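Local coordinates for collagen adhesin (Staphylococcus aureus, PDB 2F68), which probably binds collagen as a cell-surface adhesin of the bacterium, apparently by closing its two immunoglobulin-like domains around the rope-like collagen triple helix, at residues A[33-39]-A[106-112]; A[69-75]-A[298-304]; A[55-59]-A[85-90]. All coordinates share one frame; numbering follows the deposited sequence.

Interaction 1 of 3, residues A[33-39]-A[106-112]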
loop_
_atom_site.group_PDB
_atom_site.type_symbol
_atom_site.label_atom_id
_atom_site.label_comp_id
_atom_site.label_asym_id
_atom_site.label_seq_id
_atom_site.Cartn_x
_atom_site.Cartn_y
_atom_site.Cartn_z
ATOM N N THR A 33 2.537 -10.210 1.854
ATOM C CA THR A 33 2.619 -11.634 1.518
ATOM C C THR A 33 1.671 -11.994 0.368
ATOM O O THR A 33 0.623 -11.367 0.196
ATOM C CB THR A 33 2.385 -12.547 2.757
ATOM O OG1 THR A 33 2.514 -13.922 2.376
ATOM C CG2 THR A 33 1.008 -12.314 3.381
ATOM N N THR A 34 2.052 -13.003 -0.412
ATOM C CA THR A 34 1.325 -13.366 -1.629
ATOM C C THR A 34 0.428 -14.590 -1.423
ATOM O O THR A 34 0.879 -15.624 -0.927
ATOM C CB THR A 34 2.293 -13.620 -2.811
ATOM O OG1 THR A 34 3.368 -12.672 -2.770
ATOM C CG2 THR A 34 1.566 -13.495 -4.140
ATOM N N VAL A 35 -0.838 -14.454 -1.814
ATOM C CA VAL A 35 -1.823 -15.532 -1.710
ATOM C C VAL A 35 -2.111 -16.111 -3.097
ATOM O O VAL A 35 -2.373 -15.367 -4.044
ATOM C CB VAL A 35 -3.149 -15.038 -1.068
ATOM C CG1 VAL A 35 -4.114 -16.200 -0.838
ATOM C CG2 VAL A 35 -2.880 -14.313 0.242
ATOM N N LYS A 36 -2.059 -17.438 -3.205
ATOM C CA LYS A 36 -2.346 -18.126 -4.462
ATOM C C LYS A 36 -3.486 -19.130 -4.299
ATOM O O LYS A 36 -3.454 -19.983 -3.410
ATOM C CB LYS A 36 -1.089 -18.817 -5.001
ATOM C CG LYS A 36 -1.189 -19.252 -6.457
ATOM C CD LYS A 36 0.104 -19.890 -6.936
ATOM C CE LYS A 36 0.006 -20.306 -8.394
ATOM N NZ LYS A 36 1.267 -20.929 -8.882
ATOM N N MET A 37 -4.489 -19.014 -5.168
ATOM C CA MET A 37 -5.653 -19.897 -5.160
ATOM C C MET A 37 -5.784 -20.583 -6.518
ATOM O O MET A 37 -5.867 -19.913 -7.547
ATOM C CB MET A 37 -6.919 -19.096 -4.832
ATOM C CG MET A 37 -8.190 -19.925 -4.618
ATOM S SD MET A 37 -8.964 -20.551 -6.129
ATOM C CE MET A 37 -9.206 -19.043 -7.069
ATOM N N THR A 38 -5.810 -21.915 -6.513
ATOM C CA THR A 38 -5.949 -22.692 -7.747
ATOM C C THR A 38 -7.288 -23.429 -7.807
ATOM O O THR A 38 -7.860 -23.779 -6.771
ATOM C CB THR A 38 -4.796 -23.708 -7.932
ATOM O OG1 THR A 38 -4.800 -24.644 -6.849
ATOM C CG2 THR A 38 -3.446 -23.000 -7.988
ATOM N N PHE A 39 -7.775 -23.664 -9.024
ATOM C CA PHE A 39 -9.065 -24.324 -9.239
ATOM C C PHE A 39 -9.098 -25.161 -10.521
ATOM O O PHE A 39 -8.354 -24.892 -11.466
ATOM C CB PHE A 39 -10.205 -23.292 -9.256
ATOM C CG PHE A 39 -10.107 -22.283 -10.375
ATOM C CD1 PHE A 39 -10.691 -22.538 -11.615
ATOM C CD2 PHE A 39 -9.443 -21.074 -10.185
ATOM C CE1 PHE A 39 -10.602 -21.611 -12.650
ATOM C CE2 PHE A 39 -9.352 -20.139 -11.214
ATOM C CZ PHE A 39 -9.934 -20.408 -12.449
ATOM N N GLY A 106 -7.252 -23.204 -13.547
ATOM C CA GLY A 106 -6.681 -21.864 -13.410
ATOM C C GLY A 106 -6.186 -21.506 -12.022
ATOM O O GLY A 106 -6.252 -22.320 -11.098
ATOM N N PHE A 107 -5.689 -20.277 -11.883
ATOM C CA PHE A 107 -5.168 -19.781 -10.608
ATOM C C PHE A 107 -5.397 -18.280 -10.408
ATOM O O PHE A 107 -5.702 -17.553 -11.358
ATOM C CB PHE A 107 -3.677 -20.129 -10.452
ATOM C CG PHE A 107 -2.759 -19.335 -11.348
ATOM C CD1 PHE A 107 -2.141 -18.177 -10.884
ATOM C CD2 PHE A 107 -2.501 -19.755 -12.651
ATOM C CE1 PHE A 107 -1.289 -17.442 -11.705
ATOM C CE2 PHE A 107 -1.650 -19.027 -13.480
ATOM C CZ PHE A 107 -1.044 -17.869 -13.006
ATOM N N ALA A 108 -5.245 -17.833 -9.162
ATOM C CA ALA A 108 -5.362 -16.421 -8.805
ATOM C C ALA A 108 -4.293 -16.041 -7.784
ATOM O O ALA A 108 -4.362 -16.441 -6.618
ATOM C CB ALA A 108 -6.751 -16.121 -8.266
ATOM N N GLU A 109 -3.306 -15.271 -8.234
ATOM C CA GLU A 109 -2.191 -14.855 -7.388
ATOM C C GLU A 109 -2.259 -13.354 -7.106
ATOM O O GLU A 109 -2.298 -12.543 -8.033
ATOM C CB GLU A 109 -0.859 -15.225 -8.049
ATOM C CG GLU A 109 0.313 -15.337 -7.082
ATOM C CD GLU A 109 1.595 -15.807 -7.753
ATOM O OE1 GLU A 109 1.910 -15.325 -8.863
ATOM O OE2 GLU A 109 2.296 -16.654 -7.160
ATOM N N PHE A 110 -2.280 -12.998 -5.823
ATOM C CA PHE A 110 -2.388 -11.601 -5.394
ATOM C C PHE A 110 -1.696 -11.351 -4.053
ATOM O O PHE A 110 -1.528 -12.271 -3.251
ATOM C CB PHE A 110 -3.860 -11.157 -5.333
ATOM C CG PHE A 110 -4.734 -12.039 -4.478
ATOM C CD1 PHE A 110 -4.894 -11.779 -3.120
ATOM C CD2 PHE A 110 -5.410 -13.122 -5.037
ATOM C CE1 PHE A 110 -5.703 -12.590 -2.328
ATOM C CE2 PHE A 110 -6.222 -13.939 -4.252
ATOM C CZ PHE A 110 -6.368 -13.671 -2.896
ATOM N N GLU A 111 -1.304 -10.099 -3.820
ATOM C CA GLU A 111 -0.605 -9.711 -2.593
ATOM C C GLU A 111 -1.547 -9.095 -1.561
ATOM O O GLU A 111 -2.468 -8.354 -1.912
ATOM C CB GLU A 111 0.534 -8.737 -2.907
ATOM C CG GLU A 111 1.681 -9.343 -3.711
ATOM C CD GLU A 111 2.796 -8.351 -4.007
ATOM O OE1 GLU A 111 3.942 -8.798 -4.225
ATOM O OE2 GLU A 111 2.534 -7.128 -4.026
ATOM N N VAL A 112 -1.308 -9.414 -0.289
ATOM C CA VAL A 112 -2.094 -8.875 0.826
ATOM C C VAL A 112 -1.190 -8.290 1.917
ATOM O O VAL A 112 0.007 -8.587 1.967
ATOM C CB VAL A 112 -3.052 -9.937 1.447
ATOM C CG1 VAL A 112 -4.084 -10.414 0.429
ATOM C CG2 VAL A 112 -2.276 -11.115 2.029
HETATM O O HOH W 1 3.919 -11.196 -5.553
#
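Val35 and Phe110 lie side by side on the antiparallel strands 33-39 and 106-112, neighbours in the curled beta sheet of the immunoglobulin-like domain, and their hydrogen-bonded pair is one of four that join the strands. The backbone bonds come two by two at Thr33–Val112, Val35–Phe110, Met37–Ala108 and Phe39–Gly106. Seven of the eight are nearly straight; Ala108 N to Met37 O is short at 2.7 Å but bent, with 139° at the hydrogen. At the pairs between, alpha carbons approach carbonyl oxygens instead, most closely Phe107 CA to Met37 O at 3.1 Å.

Apolar contacts fill the buried face. With CG set between the backbone N and the carbonyl carbon (chi1 55°), the Phe110 ring swings across to Val35, whose CB sits over the ring face, 3.8 Å from Phe110 CE1. The branched valines suit this strand core: Val35 CG2 meets Val112 CG2 at 3.7 Å, while the flexible Met37 bends its chain to bring CE against the small Ala108 CB. This layer continues onto Val22 of strand 17-27 and Val54 of strand 50-54.

The other face, with Thr34, Lys36, Thr38, Glu109, Glu111 and the aromatic Phe107, is largely polar and partly exposed. Lys36 reaches out fully extended, CE 3.9 Å from Phe107 CD1; its ammonium is too distant for more than a weak cation-pi attraction. One water links Thr34 OG1 to Glu111 OE1, to which it donates, while Glu111 OE2 accepts from the backbone of Asn299.

Lacking a side chain, Gly106 leaves room for the Phe39 ring to lie flat across its backbone, with Gly106 CA over the ring face, 3.9 Å from the centroid.

Interaction 2 of 3, residues A[69-75]-A[298-304]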
loop_
_atom_site.group_PDB
_atom_site.type_symbol
_atom_site.label_atom_id
_atom_site.label_comp_id
_atom_site.label_asym_id
_atom_site.label_seq_id
_atom_site.Cartn_x
_atom_site.Cartn_y
_atom_site.Cartn_z
ATOM N N LYS A 69 -6.979 -4.826 -6.687
ATOM C CA LYS A 69 -6.559 -5.150 -8.052
ATOM C C LYS A 69 -7.661 -5.859 -8.836
ATOM O O LYS A 69 -8.467 -6.599 -8.266
ATOM C CB LYS A 69 -5.289 -6.012 -8.041
ATOM C CG LYS A 69 -3.987 -5.241 -7.831
ATOM C CD LYS A 69 -3.538 -4.525 -9.099
ATOM C CE LYS A 69 -2.245 -3.757 -8.871
ATOM N NZ LYS A 69 -1.795 -3.051 -10.102
ATOM N N THR A 70 -7.684 -5.624 -10.147
ATOM C CA THR A 70 -8.628 -6.282 -11.048
ATOM C C THR A 70 -7.873 -6.929 -12.212
ATOM O O THR A 70 -7.385 -6.238 -13.111
ATOM C CB THR A 70 -9.702 -5.298 -11.573
ATOM O OG1 THR A 70 -10.262 -4.563 -10.478
ATOM C CG2 THR A 70 -10.817 -6.046 -12.297
ATOM N N VAL A 71 -7.775 -8.257 -12.178
ATOM C CA VAL A 71 -7.027 -9.015 -13.183
ATOM C C VAL A 71 -7.961 -9.933 -13.980
ATOM O O VAL A 71 -8.652 -10.769 -13.396
ATOM C CB VAL A 71 -5.879 -9.847 -12.542
ATOM C CG1 VAL A 71 -5.016 -10.504 -13.615
ATOM C CG2 VAL A 71 -5.016 -8.975 -11.639
ATOM N N PRO A 72 -7.987 -9.774 -15.318
ATOM C CA PRO A 72 -8.853 -10.600 -16.163
ATOM C C PRO A 72 -8.332 -12.025 -16.365
ATOM O O PRO A 72 -7.119 -12.252 -16.375
ATOM C CB PRO A 72 -8.861 -9.845 -17.494
ATOM C CG PRO A 72 -7.559 -9.133 -17.530
ATOM C CD PRO A 72 -7.216 -8.794 -16.106
ATOM N N LEU A 73 -9.260 -12.968 -16.515
ATOM C CA LEU A 73 -8.937 -14.358 -16.824
ATOM C C LEU A 73 -9.167 -14.591 -18.314
ATOM O O LEU A 73 -10.303 -14.526 -18.789
ATOM C CB LEU A 73 -9.804 -15.315 -15.990
ATOM C CG LEU A 73 -9.514 -15.639 -14.513
ATOM C CD1 LEU A 73 -8.213 -16.425 -14.355
ATOM C CD2 LEU A 73 -9.514 -14.408 -13.612
ATOM N N THR A 74 -8.088 -14.855 -19.049
ATOM C CA THR A 74 -8.150 -14.921 -20.512
ATOM C C THR A 74 -7.725 -16.266 -21.101
ATOM O O THR A 74 -6.743 -16.870 -20.661
ATOM C CB THR A 74 -7.311 -13.801 -21.173
ATOM O OG1 THR A 74 -5.989 -13.795 -20.619
ATOM C CG2 THR A 74 -7.957 -12.437 -20.958
ATOM N N VAL A 75 -8.484 -16.722 -22.097
ATOM C CA VAL A 75 -8.141 -17.905 -22.887
ATOM C C VAL A 75 -8.141 -17.530 -24.369
ATOM O O VAL A 75 -9.183 -17.164 -24.924
ATOM C CB VAL A 75 -9.119 -19.089 -22.639
ATOM C CG1 VAL A 75 -8.789 -20.269 -23.550
ATOM C CG2 VAL A 75 -9.083 -19.529 -21.183
ATOM N N ILE A 298 2.310 -3.265 -6.342
ATOM C CA ILE A 298 1.586 -4.494 -6.016
ATOM C C ILE A 298 1.497 -5.439 -7.214
ATOM O O ILE A 298 1.122 -5.030 -8.316
ATOM C CB ILE A 298 0.165 -4.192 -5.451
ATOM C CG1 ILE A 298 0.243 -3.301 -4.198
ATOM C CG2 ILE A 298 -0.612 -5.486 -5.176
ATOM C CD1 ILE A 298 1.155 -3.818 -3.076
ATOM N N ASN A 299 1.851 -6.701 -6.980
ATOM C CA ASN A 299 1.797 -7.738 -8.004
ATOM C C ASN A 299 0.526 -8.576 -7.898
ATOM O O ASN A 299 0.205 -9.102 -6.828
ATOM C CB ASN A 299 3.030 -8.646 -7.916
ATOM C CG ASN A 299 4.337 -7.881 -8.054
ATOM O OD1 ASN A 299 4.477 -7.009 -8.914
ATOM N ND2 ASN A 299 5.304 -8.213 -7.208
ATOM N N ALA A 300 -0.193 -8.689 -9.013
ATOM C CA ALA A 300 -1.410 -9.494 -9.082
ATOM C C ALA A 300 -1.572 -10.123 -10.463
ATOM O O ALA A 300 -1.628 -9.420 -11.475
ATOM C CB ALA A 300 -2.630 -8.654 -8.724
ATOM N N ASN A 301 -1.639 -11.453 -10.491
ATOM C CA ASN A 301 -1.756 -12.208 -11.738
ATOM C C ASN A 301 -2.807 -13.312 -11.661
ATOM O O ASN A 301 -3.029 -13.896 -10.598
ATOM C CB ASN A 301 -0.402 -12.811 -12.131
ATOM C CG ASN A 301 0.643 -11.754 -12.451
ATOM O OD1 ASN A 301 0.391 -10.819 -13.213
ATOM N ND2 ASN A 301 1.830 -11.907 -11.876
ATOM N N ALA A 302 -3.446 -13.591 -12.794
ATOM C CA ALA A 302 -4.452 -14.648 -12.885
ATOM C C ALA A 302 -4.416 -15.333 -14.248
ATOM O O ALA A 302 -4.432 -14.669 -15.289
ATOM C CB ALA A 302 -5.840 -14.090 -12.597
ATOM N N GLY A 303 -4.363 -16.663 -14.230
ATOM C CA GLY A 303 -4.325 -17.461 -15.454
ATOM C C GLY A 303 -5.408 -18.523 -15.493
ATOM O O GLY A 303 -5.920 -18.935 -14.451
ATOM N N ILE A 304 -5.749 -18.962 -16.703
ATOM C CA ILE A 304 -6.801 -19.962 -16.915
ATOM C C ILE A 304 -6.587 -20.737 -18.222
ATOM O O ILE A 304 -6.292 -20.149 -19.266
ATOM C CB ILE A 304 -8.230 -19.324 -16.847
ATOM C CG1 ILE A 304 -9.327 -20.391 -16.984
ATOM C CG2 ILE A 304 -8.383 -18.188 -17.867
ATOM C CD1 ILE A 304 -10.689 -19.956 -16.463
HETATM O O HOH W 2 -4.681 -17.505 -18.933
#
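Ile304, Leu73 and Ala302 bury the most surface where strand 69-75 runs beside segment 298-304. The two strands point roughly the same way, with 23° between their directions, but their axes come no closer than 5.6 Å and the contact is made by side chains and one water rather than by direct backbone pairing.

Ile304 is the main anchor. Its CG1 lies anti to the backbone N (chi1 -177°), which leaves the CG2 methyl to press on the opposing chain: it touches Leu73 CB at 3.7 Å, Val75 CG2 at 3.6 Å and the backbone N and O of Thr74. A beta-branched residue suits this place because it spreads carbon close to its own backbone. Water bridges the same spot, donating to Thr74 O and accepting from Ile304 N at 2.9 Å, so this carbonyl oxygen and this N-H are joined through the water although the chains do not bond directly.

Leu73 answers with the longer reach of its branched end. CD1 lies 3.4 Å from Gly303 O, and both CD1 and CD2 rest on the Ala302 methyl. That methyl is small enough to be held between two partners, since Val71 CG1 also lies 3.8 Å from Ala302 CB. Val71 sits between Ala300 and Ala302, its other branch, CG2, meeting Ala300 CB. Beyond it the aliphatic part of Lys69 bends at chi2 and lays CG against Ala300 CB at 3.8 Å.

Segment 298-304 leads into the last strand of the chain, which pairs antiparallel with strand 104-116 and so adds a strand from beyond the second domain to the sheet of the first, consistent with the latch of the collagen hug. Strand 69-75, bonded through its backbone to strand 78-86, borders it, and Ile304 also reaches Val80 there and Phe39 of strand 31-40.

Interaction 3 of 3, residues A[55-59]-A[85-90]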
loop_
_atom_site.group_PDB
_atom_site.type_symbol
_atom_site.label_atom_id
_atom_site.label_comp_id
_atom_site.label_asym_id
_atom_site.label_seq_id
_atom_site.Cartn_x
_atom_site.Cartn_y
_atom_site.Cartn_z
ATOM N N ALA A 55 -11.525 -15.712 1.555
ATOM C CA ALA A 55 -11.846 -14.972 2.777
ATOM C C ALA A 55 -10.698 -14.951 3.786
ATOM O O ALA A 55 -9.890 -15.880 3.845
ATOM C CB ALA A 55 -13.109 -15.537 3.418
ATOM N N TRP A 56 -10.647 -13.879 4.575
ATOM C CA TRP A 56 -9.626 -13.688 5.607
ATOM C C TRP A 56 -10.152 -12.788 6.735
ATOM O O TRP A 56 -11.107 -12.038 6.522
ATOM C CB TRP A 56 -8.346 -13.097 5.000
ATOM C CG TRP A 56 -8.571 -11.905 4.113
ATOM C CD1 TRP A 56 -8.967 -10.655 4.498
ATOM C CD2 TRP A 56 -8.395 -11.847 2.691
ATOM N NE1 TRP A 56 -9.057 -9.826 3.405
ATOM C CE2 TRP A 56 -8.710 -10.532 2.284
ATOM C CE3 TRP A 56 -8.004 -12.782 1.723
ATOM C CZ2 TRP A 56 -8.647 -10.126 0.947
ATOM C CZ3 TRP A 56 -7.943 -12.377 0.393
ATOM C CH2 TRP A 56 -8.263 -11.059 0.018
ATOM N N PRO A 57 -9.537 -12.865 7.937
ATOM C CA PRO A 57 -9.952 -12.000 9.049
ATOM C C PRO A 57 -9.767 -10.511 8.746
ATOM O O PRO A 57 -8.702 -10.097 8.278
ATOM C CB PRO A 57 -9.033 -12.434 10.199
ATOM C CG PRO A 57 -7.876 -13.103 9.544
ATOM C CD PRO A 57 -8.443 -13.770 8.336
ATOM N N THR A 58 -10.811 -9.730 9.008
ATOM C CA THR A 58 -10.801 -8.288 8.751
ATOM C C THR A 58 -10.751 -7.479 10.049
ATOM O O THR A 58 -10.467 -6.278 10.030
ATOM C CB THR A 58 -12.029 -7.847 7.920
ATOM O OG1 THR A 58 -13.231 -8.294 8.560
ATOM C CG2 THR A 58 -11.963 -8.422 6.510
ATOM N N SER A 59 -11.029 -8.145 11.168
ATOM C CA SER A 59 -11.030 -7.509 12.486
ATOM C C SER A 59 -10.703 -8.508 13.596
ATOM O O SER A 59 -10.839 -9.720 13.413
ATOM C CB SER A 59 -12.381 -6.838 12.758
ATOM O OG SER A 59 -13.448 -7.759 12.609
ATOM N N ILE A 85 -9.908 -8.208 -6.363
ATOM C CA ILE A 85 -9.351 -8.238 -5.013
ATOM C C ILE A 85 -9.687 -6.939 -4.279
ATOM O O ILE A 85 -9.430 -5.845 -4.784
ATOM C CB ILE A 85 -7.810 -8.485 -5.012
ATOM C CG1 ILE A 85 -7.449 -9.762 -5.778
ATOM C CG2 ILE A 85 -7.270 -8.574 -3.589
ATOM C CD1 ILE A 85 -7.045 -9.538 -7.227
ATOM N N THR A 86 -10.281 -7.078 -3.095
ATOM C CA THR A 86 -10.635 -5.943 -2.242
ATOM C C THR A 86 -10.038 -6.128 -0.840
ATOM O O THR A 86 -9.710 -7.255 -0.459
ATOM C CB THR A 86 -12.173 -5.757 -2.144
ATOM O OG1 THR A 86 -12.792 -6.998 -1.781
ATOM C CG2 THR A 86 -12.751 -5.268 -3.468
ATOM N N PRO A 87 -9.885 -5.026 -0.072
ATOM C CA PRO A 87 -9.328 -5.075 1.290
ATOM C C PRO A 87 -10.009 -6.056 2.251
ATOM O O PRO A 87 -9.442 -6.379 3.297
ATOM C CB PRO A 87 -9.518 -3.641 1.795
ATOM C CG PRO A 87 -9.513 -2.816 0.571
ATOM C CD PRO A 87 -10.208 -3.641 -0.467
ATOM N N ASP A 88 -11.206 -6.525 1.897
ATOM C CA ASP A 88 -11.970 -7.424 2.762
ATOM C C ASP A 88 -12.260 -8.795 2.143
ATOM O O ASP A 88 -12.736 -9.699 2.833
ATOM C CB ASP A 88 -13.276 -6.754 3.210
ATOM C CG ASP A 88 -13.043 -5.540 4.100
ATOM O OD1 ASP A 88 -11.988 -5.467 4.769
ATOM O OD2 ASP A 88 -13.925 -4.655 4.135
ATOM N N GLY A 89 -11.969 -8.949 0.852
ATOM C CA GLY A 89 -12.197 -10.218 0.159
ATOM C C GLY A 89 -11.726 -10.258 -1.283
ATOM O O GLY A 89 -11.490 -9.219 -1.900
ATOM N N ALA A 90 -11.589 -11.471 -1.816
ATOM C CA ALA A 90 -11.217 -11.679 -3.213
ATOM C C ALA A 90 -12.237 -12.582 -3.899
ATOM O O ALA A 90 -12.583 -13.646 -3.380
ATOM C CB ALA A 90 -9.819 -12.272 -3.312
HETATM O O HOH W 3 -12.742 -12.003 4.321
#
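Trp56 lays one face of its indole over Gly89 CA, which stands 3.5 Å above the ring plane toward the rim. Gly89 closes a type I beta turn, Thr86 to Gly89, at the tip of the hairpin between strands 78-86 and 89-94 of the immunoglobulin-like domain.

The edge of the indole meets the turn's carbonyls. Thr86 O lies near the ring plane, 3.4 Å from Trp56 CZ2, and Trp56 NE1 donates a weak, fairly straight hydrogen bond to Pro87 O at 3.5 Å. With chi1 49°, CG falls between the backbone N and the carbonyl carbon, which turns the ring toward the hairpin and its far corner to Ala90, whose CB is 3.9 Å from Trp56 CH2. A large aromatic with one N-H suits this mixed setting, since Trp56 also packs on Ile64 and Ile130.

The turn is held from within as well: Gly89 O accepts from both Thr86 N and Thr86 OG1, the hydroxyl bond measuring 2.6 Å. Proline fits the second position of the turn, where its fixed phi is what a type I turn requires.

Nearer the surface, Thr58 crosses Asp88 at about a right angle, CG2 3.4 Å from Asp88 OD1. One water joins the two backbones, accepting from Trp56 N at 2.8 Å and donating to Asp88 O.

From the N terminus the chain passes 33-39, then 55-59, 69-75, 85-90 and 106-112, and reaches 298-304 only after the second domain. Interaction 3 closes a short loop from 55-59 to 85-90, nested inside the longer one that interaction 1 closes at 106-112. Interaction 2 opens within both loops, at 69-75, and closes beyond them, so it crosses each. Strand 104-116 is the common neighbour: backbone bonds from Glu109 and Phe107 to Asn301 and Gly303 join interactions 1 and 2, while Phe110 packs on Trp56 of interaction 3. Between interactions 2 and 3, Lys69 and Ile85 are backbone-paired.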